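Local coordinates for VAO-type flavoprotein oxidase VAO615 (Myceliophthora thermophila, PDB 6F72) that binds FAD bicovalently and is probably an oxidoreductase whose reduced flavin reacts rapidly with molecular oxygen, though no substrate has yet been identified, at residues 315-327 with 340-352. Numbering follows the deposited sequence.
Sequences GNEVYWEAVAAFH and FTYSVGNNSLTAY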
ATOM      1  N   GLY A 315     -25.863  -9.542  23.295  1.00 43.37           N
ATOM      2  CA  GLY A 315     -24.747 -10.383  23.725  1.00 43.10           C
ATOM      3  C   GLY A 315     -23.821 -10.698  22.566  1.00 41.73           C
ATOM      4  O   GLY A 315     -24.193 -10.552  21.400  1.00 41.07           O
ATOM      5  N   ASN A 316     -22.619 -11.160  22.895  1.00 41.53           N
ATOM      6  CA  ASN A 316     -21.541 -11.338  21.921  1.00 40.52           C
ATOM      7  C   ASN A 316     -21.802 -12.425  20.880  1.00 40.22           C
ATOM      8  O   ASN A 316     -21.335 -12.321  19.737  1.00 39.26           O
ATOM      9  CB  ASN A 316     -20.214 -11.605  22.634  1.00 40.54           C
ATOM     10  CG  ASN A 316     -19.015 -11.296  21.765  1.00 39.56           C
ATOM     11  OD1 ASN A 316     -18.254 -12.191  21.402  1.00 39.28           O
ATOM     12  ND2 ASN A 316     -18.840 -10.022  21.429  1.00 38.92           N
ATOM     13  N   GLU A 317     -22.545 -13.456  21.274  1.00 41.05           N
ATOM     14  CA  GLU A 317     -22.848 -14.569  20.382  1.00 41.01           C
ATOM     15  C   GLU A 317     -23.748 -14.192  19.202  1.00 40.11           C
ATOM     16  O   GLU A 317     -23.509 -14.649  18.076  1.00 39.41           O
ATOM     17  CB  GLU A 317     -23.427 -15.752  21.162  1.00 42.61           C
ATOM     18  CG  GLU A 317     -22.374 -16.765  21.599  1.00 43.65           C
ATOM     19  CD  GLU A 317     -21.769 -17.558  20.435  1.00 43.49           C
ATOM     20  OE1 GLU A 317     -22.464 -17.808  19.423  1.00 43.50           O
ATOM     21  OE2 GLU A 317     -20.586 -17.953  20.537  1.00 43.67           O
ATOM     22  N   VAL A 318     -24.768 -13.371  19.470  1.00 39.94           N
ATOM     23  CA  VAL A 318     -25.685 -12.864  18.430  1.00 39.16           C
ATOM     24  C   VAL A 318     -24.948 -11.858  17.541  1.00 37.92           C
ATOM     25  O   VAL A 318     -25.154 -11.846  16.320  1.00 37.39           O
ATOM     26  CB  VAL A 318     -26.993 -12.264  19.023  1.00 39.82           C
ATOM     27  CG1 VAL A 318     -27.843 -11.583  17.951  1.00 39.50           C
ATOM     28  CG2 VAL A 318     -27.824 -13.339  19.726  1.00 40.79           C
ATOM     29  N   TYR A 319     -24.083 -11.041  18.159  1.00 37.47           N
ATOM     30  CA  TYR A 319     -23.198 -10.114  17.437  1.00 36.35           C
ATOM     31  C   TYR A 319     -22.410 -10.809  16.326  1.00 35.50           C
ATOM     32  O   TYR A 319     -22.413 -10.333  15.195  1.00 34.82           O
ATOM     33  CB  TYR A 319     -22.240  -9.370  18.391  1.00 36.45           C
ATOM     34  CG  TYR A 319     -21.097  -8.648  17.684  1.00 35.62           C
ATOM     35  CD1 TYR A 319     -21.318  -7.446  16.994  1.00 35.11           C
ATOM     36  CD2 TYR A 319     -19.799  -9.179  17.684  1.00 35.42           C
ATOM     37  CE1 TYR A 319     -20.279  -6.792  16.332  1.00 34.34           C
ATOM     38  CE2 TYR A 319     -18.756  -8.533  17.021  1.00 34.70           C
ATOM     39  CZ  TYR A 319     -18.999  -7.341  16.353  1.00 34.12           C
ATOM     40  OH  TYR A 319     -17.967  -6.704  15.701  1.00 33.47           O
ATOM     41  N   TRP A 320     -21.748 -11.926  16.653  1.00 35.54           N
ATOM     42  CA  TRP A 320     -20.921 -12.639  15.672  1.00 34.95           C
ATOM     43  C   TRP A 320     -21.710 -13.335  14.567  1.00 34.73           C
ATOM     44  O   TRP A 320     -21.225 -13.462  13.438  1.00 34.14           O
ATOM     45  CB  TRP A 320     -19.926 -13.588  16.340  1.00 35.38           C
ATOM     46  CG  TRP A 320     -18.779 -12.844  16.938  1.00 35.29           C
ATOM     47  CD1 TRP A 320     -18.498 -12.714  18.270  1.00 35.93           C
ATOM     48  CD2 TRP A 320     -17.776 -12.082  16.238  1.00 34.50           C
ATOM     49  NE1 TRP A 320     -17.380 -11.934  18.444  1.00 35.63           N
ATOM     50  CE2 TRP A 320     -16.911 -11.533  17.222  1.00 34.77           C
ATOM     51  CE3 TRP A 320     -17.518 -11.817  14.882  1.00 33.64           C
ATOM     52  CZ2 TRP A 320     -15.804 -10.732  16.893  1.00 34.26           C
ATOM     53  CZ3 TRP A 320     -16.419 -11.022  14.553  1.00 33.13           C
ATOM     54  CH2 TRP A 320     -15.575 -10.487  15.557  1.00 33.37           C
ATOM     55  N   GLU A 321     -22.926 -13.757  14.894  1.00 35.27           N
ATOM     56  CA  GLU A 321     -23.850 -14.282  13.901  1.00 35.28           C
ATOM     57  C   GLU A 321     -24.324 -13.174  12.958  1.00 34.59           C
ATOM     58  O   GLU A 321     -24.544 -13.427  11.764  1.00 34.34           O
ATOM     59  CB  GLU A 321     -25.034 -14.974  14.575  1.00 36.34           C
ATOM     60  CG  GLU A 321     -24.628 -16.244  15.311  1.00 37.20           C
ATOM     61  CD  GLU A 321     -25.767 -16.918  16.049  1.00 38.39           C
ATOM     62  OE1 GLU A 321     -26.862 -16.326  16.190  1.00 38.71           O
ATOM     63  OE2 GLU A 321     -25.554 -18.063  16.491  1.00 39.21           O
ATOM     64  N   ALA A 322     -24.457 -11.959  13.500  1.00 34.19           N
ATOM     65  CA  ALA A 322     -24.903 -10.793  12.742  1.00 33.61           C
ATOM     66  C   ALA A 322     -23.833 -10.289  11.757  1.00 32.69           C
ATOM     67  O   ALA A 322     -24.165  -9.767  10.690  1.00 32.39           O
ATOM     68  CB  ALA A 322     -25.347  -9.685  13.685  1.00 33.75           C
ATOM     69  N   VAL A 323     -22.565 -10.472  12.134  1.00 32.30           N
ATOM     70  CA  VAL A 323     -21.388 -10.162  11.304  1.00 31.45           C
ATOM     71  C   VAL A 323     -21.274 -11.196  10.174  1.00 31.26           C
ATOM     72  O   VAL A 323     -21.101 -10.833   9.000  1.00 30.89           O
ATOM     73  CB  VAL A 323     -20.091 -10.111  12.172  1.00 31.39           C
ATOM     74  CG1 VAL A 323     -18.824 -10.092  11.324  1.00 30.63           C
ATOM     75  CG2 VAL A 323     -20.122  -8.925  13.132  1.00 31.50           C
ATOM     76  N   ALA A 324     -21.363 -12.474  10.541  1.00 31.72           N
ATOM     77  CA  ALA A 324     -21.529 -13.584   9.583  1.00 31.73           C
ATOM     78  C   ALA A 324     -22.612 -13.296   8.526  1.00 31.62           C
ATOM     79  O   ALA A 324     -22.378 -13.498   7.331  1.00 31.35           O
ATOM     80  CB  ALA A 324     -21.828 -14.883  10.324  1.00 32.38           C
ATOM     81  N   ALA A 325     -23.768 -12.802   8.983  1.00 31.86           N
ATOM     82  CA  ALA A 325     -24.919 -12.497   8.120  1.00 31.95           C
ATOM     83  C   ALA A 325     -24.708 -11.244   7.269  1.00 31.27           C
ATOM     84  O   ALA A 325     -25.091 -11.225   6.105  1.00 31.23           O
ATOM     85  CB  ALA A 325     -26.179 -12.359   8.953  1.00 32.54           C
ATOM     86  N   PHE A 326     -24.126 -10.202   7.867  1.00 30.94           N
ATOM     87  CA  PHE A 326     -23.689  -8.994   7.147  1.00 30.32           C
ATOM     88  C   PHE A 326     -22.807  -9.372   5.962  1.00 29.86           C
ATOM     89  O   PHE A 326     -23.007  -8.870   4.844  1.00 29.64           O
ATOM     90  CB  PHE A 326     -22.941  -8.070   8.119  1.00 30.15           C
ATOM     91  CG  PHE A 326     -22.252  -6.890   7.476  1.00 29.54           C
ATOM     92  CD1 PHE A 326     -22.961  -5.727   7.166  1.00 29.59           C
ATOM     93  CD2 PHE A 326     -20.873  -6.920   7.234  1.00 29.08           C
ATOM     94  CE1 PHE A 326     -22.315  -4.631   6.598  1.00 29.21           C
ATOM     95  CE2 PHE A 326     -20.221  -5.829   6.665  1.00 28.61           C
ATOM     96  CZ  PHE A 326     -20.944  -4.682   6.352  1.00 28.70           C
ATOM     97  N   HIS A 327     -21.845 -10.266   6.218  1.00 29.75           N
ATOM     98  CA  HIS A 327     -20.956 -10.788   5.188  1.00 29.45           C
ATOM     99  C   HIS A 327     -21.714 -11.515   4.083  1.00 29.85           C
ATOM    100  O   HIS A 327     -21.482 -11.249   2.899  1.00 29.48           O
ATOM    101  CB  HIS A 327     -19.927 -11.725   5.793  1.00 29.53           C
ATOM    102  CG  HIS A 327     -18.813 -11.025   6.493  1.00 29.25           C
ATOM    103  ND1 HIS A 327     -17.986 -11.669   7.384  1.00 29.52           N
ATOM    104  CD2 HIS A 327     -18.390  -9.739   6.438  1.00 28.68           C
ATOM    105  CE1 HIS A 327     -17.096 -10.809   7.848  1.00 29.21           C
ATOM    106  NE2 HIS A 327     -17.313  -9.636   7.280  1.00 28.69           N
ATOM    107  N   PHE A 340     -18.534  -1.733   1.009  1.00 26.89           N
ATOM    108  CA  PHE A 340     -18.405  -1.400   2.425  1.00 26.86           C
ATOM    109  C   PHE A 340     -16.958  -1.480   2.845  1.00 26.54           C
ATOM    110  O   PHE A 340     -16.280  -2.481   2.590  1.00 26.23           O
ATOM    111  CB  PHE A 340     -19.239  -2.331   3.308  1.00 27.00           C
ATOM    112  CG  PHE A 340     -20.647  -1.865   3.521  1.00 27.39           C
ATOM    113  CD1 PHE A 340     -20.909  -0.645   4.165  1.00 27.57           C
ATOM    114  CD2 PHE A 340     -21.724  -2.650   3.098  1.00 27.65           C
ATOM    115  CE1 PHE A 340     -22.221  -0.218   4.367  1.00 28.12           C
ATOM    116  CE2 PHE A 340     -23.038  -2.233   3.298  1.00 28.17           C
ATOM    117  CZ  PHE A 340     -23.285  -1.012   3.928  1.00 28.51           C
ATOM    118  N   THR A 341     -16.487  -0.396   3.458  1.00 26.77           N
ATOM    119  CA  THR A 341     -15.251  -0.410   4.220  1.00 26.75           C
ATOM    120  C   THR A 341     -15.652  -0.360   5.703  1.00 27.08           C
ATOM    121  O   THR A 341     -16.495   0.453   6.107  1.00 27.31           O
ATOM    122  CB  THR A 341     -14.261   0.691   3.740  1.00 26.95           C
ATOM    123  OG1 THR A 341     -12.974   0.477   4.332  1.00 27.32           O
ATOM    124  CG2 THR A 341     -14.736   2.131   4.053  1.00 27.36           C
ATOM    125  N   TYR A 342     -15.108  -1.280   6.498  1.00 27.03           N
ATOM    126  CA  TYR A 342     -15.575  -1.444   7.856  1.00 27.45           C
ATOM    127  C   TYR A 342     -14.511  -1.878   8.866  1.00 27.77           C
ATOM    128  O   TYR A 342     -13.479  -2.444   8.499  1.00 27.68           O
ATOM    129  CB  TYR A 342     -16.796  -2.369   7.920  1.00 27.71           C
ATOM    130  CG  TYR A 342     -16.589  -3.756   7.389  1.00 27.61           C
ATOM    131  CD1 TYR A 342     -16.666  -4.010   6.024  1.00 27.29           C
ATOM    132  CD2 TYR A 342     -16.343  -4.829   8.254  1.00 27.97           C
ATOM    133  CE1 TYR A 342     -16.481  -5.284   5.519  1.00 27.34           C
ATOM    134  CE2 TYR A 342     -16.170  -6.118   7.757  1.00 27.99           C
ATOM    135  CZ  TYR A 342     -16.242  -6.331   6.386  1.00 27.70           C
ATOM    136  OH  TYR A 342     -16.051  -7.574   5.863  1.00 27.82           O
ATOM    137  N   SER A 343     -14.789  -1.580  10.134  1.00 28.15           N
ATOM    138  CA  SER A 343     -13.962  -1.962  11.271  1.00 28.46           C
ATOM    139  C   SER A 343     -14.644  -3.113  12.000  1.00 28.76           C
ATOM    140  O   SER A 343     -15.829  -3.032  12.339  1.00 28.94           O
ATOM    141  CB  SER A 343     -13.802  -0.773  12.210  1.00 29.01           C
ATOM    142  OG  SER A 343     -12.916  -1.085  13.266  1.00 29.80           O
ATOM    143  N   VAL A 344     -13.901  -4.197  12.196  1.00 28.77           N
ATOM    144  CA  VAL A 344     -14.410  -5.362  12.919  1.00 29.32           C
ATOM    145  C   VAL A 344     -13.776  -5.347  14.318  1.00 30.03           C
ATOM    146  O   VAL A 344     -12.583  -5.607  14.461  1.00 30.05           O
ATOM    147  CB  VAL A 344     -14.089  -6.703  12.199  1.00 29.07           C
ATOM    148  CG1 VAL A 344     -14.684  -7.891  12.954  1.00 29.58           C
ATOM    149  CG2 VAL A 344     -14.585  -6.708  10.757  1.00 28.38           C
ATOM    150  N   GLY A 345     -14.578  -5.034  15.332  1.00 30.79           N
ATOM    151  CA  GLY A 345     -14.133  -5.142  16.722  1.00 31.86           C
ATOM    152  C   GLY A 345     -14.735  -6.338  17.437  1.00 32.67           C
ATOM    153  O   GLY A 345     -15.648  -6.983  16.917  1.00 32.60           O
ATOM    154  N   ASN A 346     -14.229  -6.612  18.643  1.00 33.60           N
ATOM    155  CA  ASN A 346     -14.676  -7.721  19.500  1.00 34.47           C
ATOM    156  C   ASN A 346     -16.141  -7.596  19.943  1.00 34.85           C
ATOM    157  O   ASN A 346     -16.774  -8.598  20.278  1.00 35.37           O
ATOM    158  CB  ASN A 346     -13.748  -7.822  20.731  1.00 35.46           C
ATOM    159  CG  ASN A 346     -13.896  -9.136  21.492  1.00 36.38           C
ATOM    160  OD1 ASN A 346     -14.096 -10.205  20.897  1.00 36.10           O
ATOM    161  ND2 ASN A 346     -13.787  -9.063  22.831  1.00 37.39           N
ATOM    162  N   ASN A 347     -16.668  -6.370  19.942  1.00 34.81           N
ATOM    163  CA  ASN A 347     -18.015  -6.078  20.451  1.00 35.35           C
ATOM    164  C   ASN A 347     -18.848  -5.203  19.512  1.00 34.74           C
ATOM    165  O   ASN A 347     -20.063  -5.108  19.685  1.00 35.13           O
ATOM    166  CB  ASN A 347     -17.948  -5.412  21.839  1.00 36.44           C
ATOM    167  CG  ASN A 347     -17.027  -6.137  22.801  1.00 37.27           C
ATOM    168  OD1 ASN A 347     -15.876  -5.734  22.987  1.00 37.46           O
ATOM    169  ND2 ASN A 347     -17.518  -7.219  23.408  1.00 37.86           N
ATOM    170  N   SER A 348     -18.204  -4.556  18.541  1.00 33.98           N
ATOM    171  CA  SER A 348     -18.916  -3.696  17.583  1.00 33.49           C
ATOM    172  C   SER A 348     -18.310  -3.712  16.186  1.00 32.49           C
ATOM    173  O   SER A 348     -17.118  -3.992  16.029  1.00 32.19           O
ATOM    174  CB  SER A 348     -19.058  -2.259  18.097  1.00 33.96           C
ATOM    175  OG  SER A 348     -17.814  -1.604  18.148  1.00 33.99           O
ATOM    176  N   LEU A 349     -19.162  -3.447  15.191  1.00 32.03           N
ATOM    177  CA  LEU A 349     -18.769  -3.287  13.784  1.00 31.21           C
ATOM    178  C   LEU A 349     -19.234  -1.922  13.279  1.00 31.07           C
ATOM    179  O   LEU A 349     -20.405  -1.550  13.430  1.00 31.42           O
ATOM    180  CB  LEU A 349     -19.349  -4.416  12.899  1.00 30.94           C
ATOM    181  CG  LEU A 349     -18.889  -4.493  11.422  1.00 30.26           C
ATOM    182  CD1 LEU A 349     -18.659  -5.932  10.987  1.00 30.16           C
ATOM    183  CD2 LEU A 349     -19.833  -3.781  10.455  1.00 29.97           C
ATOM    184  N   THR A 350     -18.311  -1.189  12.669  1.00 30.52           N
ATOM    185  CA  THR A 350     -18.609   0.131  12.130  1.00 30.39           C
ATOM    186  C   THR A 350     -18.239   0.130  10.668  1.00 29.61           C
ATOM    187  O   THR A 350     -17.080  -0.102  10.322  1.00 29.28           O
ATOM    188  CB  THR A 350     -17.831   1.239  12.874  1.00 30.64           C
ATOM    189  OG1 THR A 350     -18.115   1.152  14.274  1.00 31.51           O
ATOM    190  CG2 THR A 350     -18.237   2.624  12.363  1.00 30.70           C
ATOM    191  N   ALA A 351     -19.226   0.397   9.819  1.00 29.53           N
ATOM    192  CA  ALA A 351     -19.044   0.356   8.378  1.00 28.75           C
ATOM    193  C   ALA A 351     -19.363   1.680   7.748  1.00 28.80           C
ATOM    194  O   ALA A 351     -20.281   2.377   8.181  1.00 29.14           O
ATOM    195  CB  ALA A 351     -19.911  -0.729   7.768  1.00 28.75           C
ATOM    196  N   TYR A 352     -18.588   2.006   6.717  1.00 28.42           N
ATOM    197  CA  TYR A 352     -18.861   3.135   5.836  1.00 28.68           C
ATOM    198  C   TYR A 352     -19.190   2.625   4.449  1.00 28.21           C
ATOM    199  O   TYR A 352     -18.404   1.885   3.846  1.00 27.52           O
ATOM    200  CB  TYR A 352     -17.660   4.071   5.755  1.00 28.99           C
ATOM    201  CG  TYR A 352     -17.140   4.599   7.077  1.00 29.66           C
ATOM    202  CD1 TYR A 352     -18.014   5.066   8.077  1.00 30.50           C
ATOM    203  CD2 TYR A 352     -15.758   4.680   7.312  1.00 29.89           C
ATOM    204  CE1 TYR A 352     -17.522   5.568   9.282  1.00 31.16           C
ATOM    205  CE2 TYR A 352     -15.254   5.197   8.508  1.00 30.44           C
ATOM    206  CZ  TYR A 352     -16.141   5.634   9.485  1.00 31.20           C
ATOM    207  OH  TYR A 352     -15.645   6.146  10.666  1.00 32.16           O
TER
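Tyr-319 and Phe-326, two turns apart on helix 316-327, carry most of this helix-on-sheet contact, in which the helix packs on the antiparallel hairpin of strands 340-344 and 348-352. The hairpin belongs to a seven-stranded antiparallel sheet, and helix 426-439 packs beside Trp-320.

Near the hairpin turn, Tyr-319 reaches the backbone with its phenol, and its OH donates to Gly-345 O at 2.6 Å, tilted out of the carbonyl plane. A long aromatic side chain suits this place, since its flanks stay apolar while its hydroxyl meets a backbone carbonyl. The Asn-347 carbonyl lies over one ring face and Val-323 CG2 over the other, both toward its rim, which would limit the ring's rotation. Asn-316 grips the next carbonyl: its ND2 meets Asn-346 O at 2.8 Å, nearly within its own amide plane, and also binds Asp-311, which Asn-347 ND2 shares. Trp-320 sets one indole face against Tyr-319 CE2, which stands over its centre, and brings CH2 within 3.8 Å of Val-344 CG1.

Farther along, Val-323 CG2 meets Leu-349 CD1 at 4.0 Å, branched chains filling the middle of the interface. Phe-326 holds CG opposite the backbone N (chi1 171°), which carries its ring toward Tyr-342 and Phe-340 on one strand and Leu-349 and Ala-351 on the other. Its edge points at the face of Tyr-342 in a T-shaped pair, planes 81° apart, while Leu-349 CD2 covers one of its own faces and Phe-340 meets it obliquely. Within this aromatic cluster, which includes His-327, a weak hydrogen bond joins Tyr-342 OH and His-327 NE2, 2.8 Å apart.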